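Local coordinates for DNA replication licensing factor MCM related protein (Thermoplasma acidophilum, PDB 4ME3) that is the N-terminal domain of an archaeal MCM protein that probably unwinds DNA as an ATP-driven replicative helicase, at residues A[144-149]-A[182-187]; A[49-54]-A[98-103]; A[131-136]-A[194-199]. All coordinates share one frame; numbering follows the deposited sequence.

The three contacts sample the helical part, the OB-fold sheet and the zinc-binding tip of this MCM N-terminal fragment. Contact 2 closes first along the chain and joins the short parallel strands 46-50 and 97-101 of the helical part. Contacts 1 and 3 both use the long strand 123-147 of the mixed OB-domain sheet: contact 3 pairs its 131-136 region with strand 191-201, and contact 1, nested inside the loop that contact 3 closes, pairs its far end with strand 183-185 at the zinc site. Centres of contacts 1 and 3 lie about 31 Å apart, those of 2 and 3 about 25 Å and those of 1 and 2 about 39 Å, so the long strand carries the zinc-binding tip well away from the helical part.

Contact 1: A[144-149]-A[182-187]; sequences AFECSS and FFKLRP. With ZN (zinc ion), chain B.
Glu-146 OE1 is gripped by two cations from 182-187: Arg-186 NH1 at 2.6 Å, in a salt bridge whose hydrogen bond is weak because it is strongly bent (120° at the hydrogen), and Lys-184 NZ at 3.4 Å. Glu-146 and Lys-184 run side by side in the same direction, whereas the arginine chain, bent at chi2 and chi3, crosses the glutamate at a slant, its guanidinium plane 46° from that of the carboxylate. Two positive groups beside one oxygen would be expected to stabilise the charged carboxylate, whose OE2 also takes a weak hydrogen bond from His-151.

The backbones are antiparallel, with Glu-146 N bonded to Lys-184 O, Lys-184 N to Glu-146 O and Arg-186 N to Ala-144 O. On the face with Phe-145, Cys-147, Phe-183 and Leu-185, methyl CD1 of Leu-185 sits over one face of the Phe-145 ring, 4.1 Å from its centroid and displaced toward the rim, a CH-pi contact. Phe-183 CB packs against Phe-145 CD1, while its ring atom CE1 reaches Cys-147 CB.

Where strand 123-147 ends and strand 183-185 is about to begin, Phe-182 N donates to Ser-148 OG at 2.9 Å. The Phe-182 ring receives Ser-148 CB over its centre, 3.4 Å from the centroid.

Cys-147 SG binds the zinc ion at 2.3 Å, with Cys-150, Cys-169 and Cys-172 completing the four-cysteine site. The pairing thus lies at the zinc-bearing end of strand 123-147, which runs between strand 183-185 and strand 153-157, the latter paired antiparallel through a backbone bond between Phe-145 and Thr-154.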
loop_
_atom_site.group_PDB
_atom_site.type_symbol
_atom_site.label_atom_id
_atom_site.label_comp_id
_atom_site.label_asym_id
_atom_site.label_seq_id
_atom_site.Cartn_x
_atom_site.Cartn_y
_atom_site.Cartn_z
ATOM N N ALA A 144 16.985 -5.080 3.205
ATOM C CA ALA A 144 18.394 -4.715 3.285
ATOM C C ALA A 144 19.243 -5.691 2.478
ATOM O O ALA A 144 19.169 -6.899 2.686
ATOM C CB ALA A 144 18.850 -4.710 4.739
ATOM N N PHE A 145 20.054 -5.163 1.565
ATOM C CA PHE A 145 20.957 -5.984 0.765
ATOM C C PHE A 145 22.407 -5.578 0.998
ATOM O O PHE A 145 22.755 -4.404 0.886
ATOM C CB PHE A 145 20.621 -5.857 -0.722
ATOM C CG PHE A 145 19.348 -6.547 -1.120
ATOM C CD1 PHE A 145 19.347 -7.893 -1.443
ATOM C CD2 PHE A 145 18.155 -5.849 -1.178
ATOM C CE1 PHE A 145 18.178 -8.530 -1.813
ATOM C CE2 PHE A 145 16.984 -6.481 -1.549
ATOM C CZ PHE A 145 16.998 -7.824 -1.865
ATOM N N GLU A 146 23.254 -6.552 1.313
ATOM C CA GLU A 146 24.662 -6.275 1.577
ATOM C C GLU A 146 25.518 -6.488 0.332
ATOM O O GLU A 146 25.482 -7.554 -0.288
ATOM C CB GLU A 146 25.176 -7.150 2.723
ATOM C CG GLU A 146 26.659 -6.973 3.005
ATOM C CD GLU A 146 27.133 -7.791 4.191
ATOM O OE1 GLU A 146 26.290 -8.434 4.853
ATOM O OE2 GLU A 146 28.352 -7.790 4.462
ATOM N N CYS A 147 26.285 -5.461 -0.024
ATOM C CA CYS A 147 27.146 -5.496 -1.202
ATOM C C CYS A 147 28.333 -6.429 -0.985
ATOM O O CYS A 147 29.020 -6.341 0.029
ATOM C CB CYS A 147 27.653 -4.086 -1.519
ATOM S SG CYS A 147 28.846 -4.012 -2.878
ATOM N N SER A 148 28.575 -7.317 -1.943
ATOM C CA SER A 148 29.674 -8.271 -1.829
ATOM C C SER A 148 31.034 -7.576 -1.847
ATOM O O SER A 148 32.034 -8.147 -1.411
ATOM C CB SER A 148 29.602 -9.314 -2.948
ATOM O OG SER A 148 29.607 -8.704 -4.227
ATOM N N SER A 149 31.070 -6.343 -2.342
ATOM C CA SER A 149 32.326 -5.610 -2.466
ATOM C C SER A 149 32.622 -4.741 -1.243
ATOM O O SER A 149 33.606 -4.970 -0.540
ATOM C CB SER A 149 32.314 -4.747 -3.730
ATOM O OG SER A 149 33.559 -4.091 -3.903
ATOM N N PHE A 182 27.573 -9.285 -6.179
ATOM C CA PHE A 182 26.307 -9.899 -5.794
ATOM C C PHE A 182 25.818 -9.340 -4.461
ATOM O O PHE A 182 26.609 -8.869 -3.642
ATOM C CB PHE A 182 26.444 -11.421 -5.716
ATOM C CG PHE A 182 27.475 -11.890 -4.731
ATOM C CD1 PHE A 182 27.137 -12.113 -3.405
ATOM C CD2 PHE A 182 28.783 -12.114 -5.130
ATOM C CE1 PHE A 182 28.084 -12.547 -2.496
ATOM C CE2 PHE A 182 29.735 -12.549 -4.227
ATOM C CZ PHE A 182 29.385 -12.765 -2.908
ATOM N N PHE A 183 24.507 -9.395 -4.251
ATOM C CA PHE A 183 23.899 -8.843 -3.047
ATOM C C PHE A 183 23.345 -9.935 -2.138
ATOM O O PHE A 183 22.706 -10.879 -2.602
ATOM C CB PHE A 183 22.787 -7.865 -3.423
ATOM C CG PHE A 183 23.285 -6.604 -4.072
ATOM C CD1 PHE A 183 23.763 -5.557 -3.302
ATOM C CD2 PHE A 183 23.275 -6.467 -5.448
ATOM C CE1 PHE A 183 24.221 -4.396 -3.895
ATOM C CE2 PHE A 183 23.734 -5.307 -6.048
ATOM C CZ PHE A 183 24.206 -4.271 -5.268
ATOM N N LYS A 184 23.598 -9.793 -0.842
ATOM C CA LYS A 184 23.123 -10.746 0.154
ATOM C C LYS A 184 22.001 -10.132 0.981
ATOM O O LYS A 184 22.209 -9.139 1.670
ATOM C CB LYS A 184 24.273 -11.155 1.076
ATOM C CG LYS A 184 23.883 -12.148 2.161
ATOM C CD LYS A 184 25.077 -12.546 3.017
ATOM C CE LYS A 184 25.429 -11.462 4.025
ATOM N NZ LYS A 184 26.623 -11.809 4.847
ATOM N N LEU A 185 20.813 -10.727 0.911
ATOM C CA LEU A 185 19.675 -10.263 1.696
ATOM C C LEU A 185 19.958 -10.420 3.190
ATOM O O LEU A 185 20.440 -11.463 3.635
ATOM C CB LEU A 185 18.412 -11.042 1.309
ATOM C CG LEU A 185 17.107 -10.664 2.022
ATOM C CD1 LEU A 185 16.671 -9.253 1.661
ATOM C CD2 LEU A 185 16.011 -11.662 1.683
ATOM N N ARG A 186 19.658 -9.373 3.953
ATOM C CA ARG A 186 19.869 -9.371 5.397
ATOM C C ARG A 186 18.540 -9.151 6.116
ATOM O O ARG A 186 18.195 -8.019 6.456
ATOM C CB ARG A 186 20.842 -8.259 5.783
ATOM C CG ARG A 186 22.185 -8.334 5.083
ATOM C CD ARG A 186 23.006 -9.510 5.582
ATOM N NE ARG A 186 23.186 -9.465 7.030
ATOM C CZ ARG A 186 24.057 -8.678 7.654
ATOM N NH1 ARG A 186 24.839 -7.858 6.962
ATOM N NH2 ARG A 186 24.146 -8.708 8.977
ATOM N N PRO A 187 17.794 -10.236 6.358
ATOM C CA PRO A 187 16.456 -10.136 6.954
ATOM C C PRO A 187 16.437 -9.410 8.299
ATOM O O PRO A 187 15.519 -8.637 8.569
ATOM C CB PRO A 187 16.041 -11.601 7.130
ATOM C CG PRO A 187 16.852 -12.350 6.130
ATOM C CD PRO A 187 18.163 -11.633 6.068
HETATM ZN ZN ZN B . 29.119 -1.701 -2.630
#

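Contact 2: A[49-54]-A[98-103]; sequences VSFRDL and LRIKDL
Ser-50 OG and Asp-102 OD2 meet in the shortest polar bond between 49-54 and 98-103: the hydroxyl donates at 2.6 Å to the lone pair of OD2 anti to the other oxygen. OG stands anti to its own backbone N (chi1 177°), and it also accepts a weak bond from Arg-52 N, so this N-cap serine links the start of helix 51-57 to the aspartate. Three backbone bonds join the segments: Val-49 N to Arg-99 O, Lys-101 N to Val-49 O and Phe-51 N to Lys-101 O. The last, at 2.8 Å, carries the pairing past the strand into the first turn of the helix.

The charged groups stack. The Arg-52 guanidinium lies flat against the Asp-102 carboxylate, the planes 5° apart and Asp-102 CG 3.5 Å above the guanidinium plane, over its centre. OD2 lies well out of that plane and no N-H points at it, so the long salt bridge from Arg-52 NH1 to Asp-102 OD2 (3.6 Å) is one of charge alone; NH2 of Arg-52 has its stronger partner in Glu-104.

The remaining contacts are apolar. Leu-103 CD2 rests over one face of the Phe-51 ring, offset toward the rim, 3.8 Å from the centroid, in a CH-pi contact. Phe-51 CB touches Ile-100 CG2. Leu-54 CD1 meets Ile-100 CD1 at 4.0 Å, the two side chains crossing at about a right angle, and Val-49 CG2 packs on Leu-98 CD1 at 3.6 Å. Helices 14-27 and 59-67 pack on this group through Phe-24, Trp-21, Leu-66 and Ile-65.

The arrangement is that of a two-stranded parallel sheet running into an N-capped helix, within the helical part of the MCM N-terminal domain.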
loop_
_atom_site.group_PDB
_atom_site.type_symbol
_atom_site.label_atom_id
_atom_site.label_comp_id
_atom_site.label_asym_id
_atom_site.label_seq_id
_atom_site.Cartn_x
_atom_site.Cartn_y
_atom_site.Cartn_z
ATOM N N VAL A 49 -6.849 10.601 5.248
ATOM C CA VAL A 49 -7.277 11.849 4.626
ATOM C C VAL A 49 -8.704 11.701 4.120
ATOM O O VAL A 49 -9.054 10.695 3.504
ATOM C CB VAL A 49 -6.355 12.243 3.457
ATOM C CG1 VAL A 49 -6.966 13.369 2.648
ATOM C CG2 VAL A 49 -4.978 12.637 3.980
ATOM N N SER A 50 -9.530 12.707 4.382
ATOM C CA SER A 50 -10.937 12.646 4.010
ATOM C C SER A 50 -11.123 12.930 2.527
ATOM O O SER A 50 -10.640 13.937 2.014
ATOM C CB SER A 50 -11.745 13.652 4.829
ATOM O OG SER A 50 -13.102 13.642 4.432
ATOM N N PHE A 51 -11.830 12.051 1.828
ATOM C CA PHE A 51 -12.084 12.289 0.420
ATOM C C PHE A 51 -12.955 13.530 0.241
ATOM O O PHE A 51 -12.895 14.190 -0.795
ATOM C CB PHE A 51 -12.741 11.080 -0.244
ATOM C CG PHE A 51 -12.791 11.183 -1.733
ATOM C CD1 PHE A 51 -11.652 10.956 -2.490
ATOM C CD2 PHE A 51 -13.961 11.540 -2.379
ATOM C CE1 PHE A 51 -11.685 11.060 -3.863
ATOM C CE2 PHE A 51 -13.998 11.653 -3.755
ATOM C CZ PHE A 51 -12.859 11.410 -4.496
ATOM N N ARG A 52 -13.752 13.846 1.257
ATOM C CA ARG A 52 -14.585 15.046 1.238
ATOM C C ARG A 52 -13.713 16.293 1.135
ATOM O O ARG A 52 -14.050 17.243 0.425
ATOM C CB ARG A 52 -15.433 15.139 2.508
ATOM C CG ARG A 52 -16.328 13.940 2.784
ATOM C CD ARG A 52 -16.756 13.928 4.246
ATOM N NE ARG A 52 -17.587 12.773 4.581
ATOM C CZ ARG A 52 -17.812 12.344 5.821
ATOM N NH1 ARG A 52 -17.263 12.963 6.858
ATOM N NH2 ARG A 52 -18.583 11.286 6.025
ATOM N N ASP A 53 -12.601 16.292 1.864
ATOM C CA ASP A 53 -11.644 17.394 1.799
ATOM C C ASP A 53 -10.970 17.444 0.430
ATOM O O ASP A 53 -10.820 18.514 -0.155
ATOM C CB ASP A 53 -10.588 17.262 2.900
ATOM C CG ASP A 53 -11.149 17.528 4.287
ATOM O OD1 ASP A 53 -12.253 18.103 4.386
ATOM O OD2 ASP A 53 -10.478 17.168 5.276
ATOM N N LEU A 54 -10.559 16.286 -0.081
ATOM C CA LEU A 54 -9.905 16.227 -1.385
ATOM C C LEU A 54 -10.806 16.770 -2.493
ATOM O O LEU A 54 -10.361 17.539 -3.344
ATOM C CB LEU A 54 -9.477 14.792 -1.706
ATOM C CG LEU A 54 -8.291 14.266 -0.896
ATOM C CD1 LEU A 54 -8.189 12.747 -1.003
ATOM C CD2 LEU A 54 -6.985 14.916 -1.344
ATOM N N LEU A 98 -0.506 6.400 3.737
ATOM C CA LEU A 98 -1.509 7.414 3.501
ATOM C C LEU A 98 -2.774 6.694 3.065
ATOM O O LEU A 98 -2.767 5.966 2.072
ATOM C CB LEU A 98 -1.031 8.385 2.420
ATOM C CG LEU A 98 -1.959 9.545 2.059
ATOM C CD1 LEU A 98 -2.337 10.346 3.284
ATOM C CD2 LEU A 98 -1.283 10.437 1.026
ATOM N N ARG A 99 -3.846 6.873 3.826
ATOM C CA ARG A 99 -5.102 6.185 3.561
ATOM C C ARG A 99 -6.219 7.181 3.286
ATOM O O ARG A 99 -6.213 8.296 3.802
ATOM C CB ARG A 99 -5.471 5.288 4.744
ATOM C CG ARG A 99 -4.417 4.237 5.047
ATOM C CD ARG A 99 -4.869 3.255 6.114
ATOM N NE ARG A 99 -3.837 2.262 6.397
ATOM C CZ ARG A 99 -3.492 1.287 5.565
ATOM N NH1 ARG A 99 -4.092 1.165 4.387
ATOM N NH2 ARG A 99 -2.540 0.427 5.907
ATOM N N ILE A 100 -7.170 6.766 2.459
ATOM C CA ILE A 100 -8.305 7.603 2.103
ATOM C C ILE A 100 -9.543 7.105 2.836
ATOM O O ILE A 100 -9.824 5.908 2.848
ATOM C CB ILE A 100 -8.579 7.553 0.586
ATOM C CG1 ILE A 100 -7.312 7.877 -0.207
ATOM C CG2 ILE A 100 -9.696 8.518 0.209
ATOM C CD1 ILE A 100 -6.694 9.213 0.142
ATOM N N LYS A 101 -10.278 8.026 3.453
ATOM C CA LYS A 101 -11.531 7.689 4.112
ATOM C C LYS A 101 -12.653 8.577 3.580
ATOM O O LYS A 101 -12.425 9.439 2.730
ATOM C CB LYS A 101 -11.402 7.854 5.629
ATOM C CG LYS A 101 -11.101 9.276 6.070
ATOM C CD LYS A 101 -11.122 9.424 7.580
ATOM C CE LYS A 101 -10.753 10.840 7.985
ATOM N NZ LYS A 101 -10.733 11.033 9.461
ATOM N N ASP A 102 -13.866 8.346 4.073
ATOM C CA ASP A 102 -15.026 9.156 3.708
ATOM C C ASP A 102 -15.348 9.069 2.212
ATOM O O ASP A 102 -15.645 10.073 1.563
ATOM C CB ASP A 102 -14.809 10.612 4.128
ATOM C CG ASP A 102 -14.594 10.765 5.627
ATOM O OD1 ASP A 102 -15.063 9.898 6.398
ATOM O OD2 ASP A 102 -13.957 11.759 6.038
ATOM N N LEU A 103 -15.297 7.857 1.675
ATOM C CA LEU A 103 -15.606 7.619 0.271
ATOM C C LEU A 103 -17.064 7.220 0.050
ATOM O O LEU A 103 -17.504 7.082 -1.090
ATOM C CB LEU A 103 -14.704 6.510 -0.271
ATOM C CG LEU A 103 -13.255 6.902 -0.550
ATOM C CD1 LEU A 103 -12.385 5.665 -0.679
ATOM C CD2 LEU A 103 -13.174 7.746 -1.818
#

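Contact 3: A[131-136]-A[194-199]; sequences RKNTEV and DVQKVE
A classic beta bulge in the OB-domain sheet places Arg-131 and Lys-132 together opposite Glu-199. Glu-199 O takes Arg-131 N at 2.8 Å and, more weakly, Lys-132 N at 3.4 Å, while Glu-199 N returns a bond to Lys-132 O. Past the bulge Thr-134 N donates to Lys-197 O.

Beyond Thr-134 N, side chains interrupt the backbone pairing, which returns where Val-195 bonds to Phe-137. Thr-134 OG1, set between its backbone N and carbonyl carbon (chi1 64°), accepts from Lys-197 N at 2.9 Å and donates to Glu-135 O at 2.8 Å, standing in for a backbone carbonyl. The extended Gln-196 chain carries NE2 to Thr-134 O at 3.1 Å, in a nearly straight bond (171°) with the oxygen in the amide plane; its OE1 accepts from Gly-226 N. Thr-134 CG2 rests on Lys-197 CB, and Val-136 CG1 on Asp-194 CB at 3.6 Å.

Lys-132 and Glu-199 run side by side, but the carboxylate is bound by Arg-215 of strand 215-221. On the other face Asn-133 ND2 bonds to Leu-228 O.

Strand 191-201 lies between strands 123-147 and 215-221, a bulged antiparallel pairing within the curled sheet of an OB fold.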
loop_
_atom_site.group_PDB
_atom_site.type_symbol
_atom_site.label_atom_id
_atom_site.label_comp_id
_atom_site.label_asym_id
_atom_site.label_seq_id
_atom_site.Cartn_x
_atom_site.Cartn_y
_atom_site.Cartn_z
ATOM N N ARG A 131 -15.744 -14.555 5.557
ATOM C CA ARG A 131 -15.946 -16.001 5.645
ATOM C C ARG A 131 -14.700 -16.734 6.130
ATOM O O ARG A 131 -14.797 -17.725 6.854
ATOM C CB ARG A 131 -16.370 -16.568 4.287
ATOM C CG ARG A 131 -17.740 -16.114 3.823
ATOM C CD ARG A 131 -18.787 -16.306 4.910
ATOM N NE ARG A 131 -20.136 -16.029 4.424
ATOM C CZ ARG A 131 -21.215 -15.970 5.196
ATOM N NH1 ARG A 131 -21.115 -16.156 6.505
ATOM N NH2 ARG A 131 -22.399 -15.713 4.658
ATOM N N LYS A 132 -13.534 -16.248 5.720
ATOM C CA LYS A 132 -12.273 -16.880 6.065
ATOM C C LYS A 132 -11.198 -15.833 6.264
ATOM O O LYS A 132 -11.281 -14.738 5.715
ATOM C CB LYS A 132 -11.818 -17.820 4.947
ATOM C CG LYS A 132 -12.691 -19.040 4.740
ATOM C CD LYS A 132 -12.108 -19.954 3.668
ATOM C CE LYS A 132 -11.216 -21.039 4.264
ATOM N NZ LYS A 132 -10.027 -20.502 4.987
ATOM N N ASN A 133 -10.187 -16.174 7.050
ATOM C CA ASN A 133 -8.994 -15.348 7.131
ATOM C C ASN A 133 -7.766 -16.213 7.355
ATOM O O ASN A 133 -7.860 -17.318 7.893
ATOM C CB ASN A 133 -9.130 -14.280 8.221
ATOM C CG ASN A 133 -9.259 -14.870 9.611
ATOM O OD1 ASN A 133 -8.788 -15.973 9.880
ATOM N ND2 ASN A 133 -9.896 -14.127 10.505
ATOM N N THR A 134 -6.620 -15.721 6.909
ATOM C CA THR A 134 -5.366 -16.409 7.142
ATOM C C THR A 134 -4.818 -15.981 8.489
ATOM O O THR A 134 -5.354 -15.083 9.139
ATOM C CB THR A 134 -4.312 -16.054 6.081
ATOM O OG1 THR A 134 -3.985 -14.662 6.177
ATOM C CG2 THR A 134 -4.817 -16.367 4.681
ATOM N N GLU A 135 -3.748 -16.636 8.914
ATOM C CA GLU A 135 -2.965 -16.128 10.019
ATOM C C GLU A 135 -2.400 -14.776 9.603
ATOM O O GLU A 135 -2.369 -14.438 8.413
ATOM C CB GLU A 135 -1.825 -17.091 10.368
ATOM C CG GLU A 135 -0.685 -17.138 9.349
ATOM C CD GLU A 135 -0.999 -17.993 8.132
ATOM O OE1 GLU A 135 -2.122 -18.538 8.049
ATOM O OE2 GLU A 135 -0.118 -18.121 7.254
ATOM N N VAL A 136 -1.964 -13.994 10.579
ATOM C CA VAL A 136 -1.208 -12.789 10.285
ATOM C C VAL A 136 0.260 -13.174 10.135
ATOM O O VAL A 136 0.854 -13.734 11.058
ATOM C CB VAL A 136 -1.358 -11.747 11.399
ATOM C CG1 VAL A 136 -0.487 -10.539 11.109
ATOM C CG2 VAL A 136 -2.815 -11.335 11.548
ATOM N N ASP A 194 3.025 -6.737 8.841
ATOM C CA ASP A 194 1.990 -7.746 8.980
ATOM C C ASP A 194 1.144 -7.793 7.720
ATOM O O ASP A 194 0.847 -6.753 7.125
ATOM C CB ASP A 194 1.076 -7.414 10.156
ATOM C CG ASP A 194 1.784 -7.497 11.498
ATOM O OD1 ASP A 194 2.575 -8.443 11.701
ATOM O OD2 ASP A 194 1.534 -6.617 12.351
ATOM N N VAL A 195 0.750 -8.997 7.331
ATOM C CA VAL A 195 -0.166 -9.188 6.211
ATOM C C VAL A 195 -1.185 -10.247 6.590
ATOM O O VAL A 195 -0.871 -11.208 7.294
ATOM C CB VAL A 195 0.570 -9.634 4.938
ATOM C CG1 VAL A 195 -0.416 -9.798 3.777
ATOM C CG2 VAL A 195 1.664 -8.643 4.571
ATOM N N GLN A 196 -2.413 -10.070 6.124
ATOM C CA GLN A 196 -3.452 -11.058 6.344
ATOM C C GLN A 196 -4.358 -11.060 5.125
ATOM O O GLN A 196 -4.675 -10.001 4.588
ATOM C CB GLN A 196 -4.256 -10.709 7.594
ATOM C CG GLN A 196 -5.314 -11.730 7.964
ATOM C CD GLN A 196 -6.079 -11.346 9.209
ATOM O OE1 GLN A 196 -6.396 -10.174 9.423
ATOM N NE2 GLN A 196 -6.385 -12.333 10.043
ATOM N N LYS A 197 -4.757 -12.244 4.677
ATOM C CA LYS A 197 -5.742 -12.337 3.607
ATOM C C LYS A 197 -7.089 -12.671 4.215
ATOM O O LYS A 197 -7.189 -13.509 5.113
ATOM C CB LYS A 197 -5.349 -13.389 2.570
ATOM C CG LYS A 197 -3.948 -13.216 2.018
ATOM C CD LYS A 197 -3.742 -14.062 0.777
ATOM C CE LYS A 197 -2.327 -13.934 0.245
ATOM N NZ LYS A 197 -2.112 -14.795 -0.953
ATOM N N VAL A 198 -8.122 -12.001 3.718
ATOM C CA VAL A 198 -9.471 -12.153 4.225
ATOM C C VAL A 198 -10.425 -12.354 3.056
ATOM O O VAL A 198 -10.502 -11.517 2.157
ATOM C CB VAL A 198 -9.903 -10.900 5.012
ATOM C CG1 VAL A 198 -11.301 -11.065 5.572
ATOM C CG2 VAL A 198 -8.903 -10.610 6.135
ATOM N N GLU A 199 -11.145 -13.467 3.059
ATOM C CA GLU A 199 -12.131 -13.713 2.013
ATOM C C GLU A 199 -13.505 -13.261 2.468
ATOM O O GLU A 199 -13.970 -13.659 3.531
ATOM C CB GLU A 199 -12.176 -15.195 1.638
ATOM C CG GLU A 199 -13.230 -15.503 0.590
ATOM C CD GLU A 199 -13.235 -16.957 0.173
ATOM O OE1 GLU A 199 -12.794 -17.250 -0.958
ATOM O OE2 GLU A 199 -13.685 -17.803 0.973
#